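Local coordinates for protein phytochrome Response Regulator RcpA (Tolypothrix sp. PCC 7601, PDB 1K68) that probably relays light signals from a cyanobacterial phytochrome as a CheY-like, homodimeric receiver protein that is phosphorylated on an aspartate and binds magnesium, at residues Q19-N24 with Q120-V125. Residues are numbered along the deposited sequence; the frame is centred on the assembly and turned at random.
Sequences QEALAN and QLFQIV
The first and last helices of a CheY-like receiver, 12-23 and 118-135, pack together where Ala21 meets Phe122 and Val125, their short segments crossing at -49° with axes 8.8 Å apart. Alanine suits this place because its single methyl lets the helices come close. Ala21 CB lies over one face of the Phe122 ring, a CH-pi contact 3.8 Å from the ring centroid. Ala21 CB also meets Val125 CG1 at 3.5 Å. Chi1 of -169° sets Phe122 CG anti to the backbone N; farther out, the ring's CE1 stands 3.4 Å from Ala21 N. In this (beta/alpha)5 fold the two helices lie side by side on the same flank of the parallel sheet. Val125 CG1 also touches Leu22 CD2 at 3.8 Å, the two branched side chains crossing at about a right angle; like Phe122 they are apolar, as suits buried positions. At the ring's edge Asn24 sets ND2 3.5 Å from Phe122 CZ, a polar side chain suited to this exposed residue. An alanine in place of Phe122 would probably leave a gap beside Ala21 and deprive its methyl of the aromatic face. Pro81 of the second subunit packs on Phe122 too.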
# COMPACT_ATOMS: atom_id res chain seq x y z
N GLN A 19 3.49 -6.38 -1.41
CA GLN A 19 3.73 -6.21 -2.84
C GLN A 19 4.35 -4.84 -3.16
O GLN A 19 5.16 -4.72 -4.08
CB GLN A 19 2.44 -6.38 -3.64
CG GLN A 19 1.89 -7.79 -3.60
CD GLN A 19 0.70 -7.98 -4.51
OE1 GLN A 19 -0.17 -7.11 -4.60
NE2 GLN A 19 0.63 -9.13 -5.17
N GLU A 20 3.98 -3.83 -2.39
CA GLU A 20 4.50 -2.48 -2.58
C GLU A 20 5.97 -2.40 -2.17
O GLU A 20 6.78 -1.77 -2.85
CB GLU A 20 3.71 -1.46 -1.77
CG GLU A 20 2.28 -1.30 -2.23
CD GLU A 20 2.21 -0.93 -3.68
OE1 GLU A 20 2.87 0.06 -4.06
OE2 GLU A 20 1.50 -1.63 -4.45
N ALA A 21 6.29 -3.03 -1.05
CA ALA A 21 7.65 -3.02 -0.55
C ALA A 21 8.58 -3.76 -1.51
O ALA A 21 9.67 -3.30 -1.82
CB ALA A 21 7.71 -3.63 0.83
N LEU A 22 8.14 -4.92 -1.99
CA LEU A 22 8.94 -5.71 -2.90
C LEU A 22 9.08 -5.04 -4.26
O LEU A 22 10.05 -5.28 -4.99
CB LEU A 22 8.33 -7.10 -3.09
CG LEU A 22 8.29 -8.03 -1.87
CD1 LEU A 22 7.50 -9.28 -2.21
CD2 LEU A 22 9.70 -8.37 -1.44
N ALA A 23 8.11 -4.19 -4.60
CA ALA A 23 8.12 -3.48 -5.88
C ALA A 23 9.19 -2.39 -5.89
O ALA A 23 9.67 -2.00 -6.96
CB ALA A 23 6.75 -2.87 -6.16
N ASN A 24 9.56 -1.91 -4.71
CA ASN A 24 10.57 -0.87 -4.61
C ASN A 24 11.97 -1.44 -4.43
O ASN A 24 12.82 -0.83 -3.79
CB ASN A 24 10.25 0.09 -3.46
CG ASN A 24 9.01 0.92 -3.74
OD1 ASN A 24 8.91 1.59 -4.77
ND2 ASN A 24 8.06 0.88 -2.81
N GLN A 120 7.01 0.28 9.76
CA GLN A 120 8.02 -0.65 10.27
C GLN A 120 7.94 -1.94 9.46
O GLN A 120 8.96 -2.46 9.01
CB GLN A 120 7.77 -0.95 11.75
CG GLN A 120 8.48 -0.01 12.71
CD GLN A 120 8.16 -0.31 14.16
OE1 GLN A 120 8.12 -1.47 14.58
NE2 GLN A 120 7.93 0.74 14.95
N LEU A 121 6.73 -2.44 9.27
CA LEU A 121 6.53 -3.67 8.51
C LEU A 121 7.06 -3.47 7.10
O LEU A 121 7.70 -4.35 6.53
CB LEU A 121 5.04 -4.02 8.47
CG LEU A 121 4.62 -5.21 7.61
CD1 LEU A 121 5.32 -6.49 8.07
CD2 LEU A 121 3.12 -5.37 7.71
N PHE A 122 6.79 -2.30 6.53
CA PHE A 122 7.26 -2.00 5.18
C PHE A 122 8.78 -2.14 5.16
O PHE A 122 9.35 -2.72 4.25
CB PHE A 122 6.86 -0.58 4.78
CG PHE A 122 7.07 -0.28 3.32
CD1 PHE A 122 6.08 -0.57 2.38
CD2 PHE A 122 8.26 0.29 2.88
CE1 PHE A 122 6.27 -0.28 1.03
CE2 PHE A 122 8.47 0.58 1.53
CZ PHE A 122 7.47 0.29 0.60
N GLN A 123 9.45 -1.61 6.18
CA GLN A 123 10.90 -1.68 6.24
C GLN A 123 11.38 -3.11 6.50
O GLN A 123 12.47 -3.48 6.08
CB GLN A 123 11.44 -0.73 7.31
CG GLN A 123 11.27 0.75 6.94
CD GLN A 123 11.89 1.08 5.58
OE1 GLN A 123 13.06 0.77 5.33
NE2 GLN A 123 11.11 1.70 4.71
N ILE A 124 10.57 -3.91 7.17
CA ILE A 124 10.94 -5.29 7.42
C ILE A 124 10.92 -6.05 6.09
O ILE A 124 11.83 -6.82 5.79
CB ILE A 124 9.95 -5.95 8.41
CG1 ILE A 124 10.37 -5.60 9.84
CG2 ILE A 124 9.91 -7.45 8.20
CD1 ILE A 124 9.48 -6.20 10.89
N VAL A 125 9.88 -5.83 5.29
CA VAL A 125 9.81 -6.52 4.01
C VAL A 125 11.01 -6.12 3.16
O VAL A 125 11.57 -6.95 2.44
CB VAL A 125 8.51 -6.20 3.26
CG1 VAL A 125 8.51 -6.88 1.89
CG2 VAL A 125 7.32 -6.68 4.08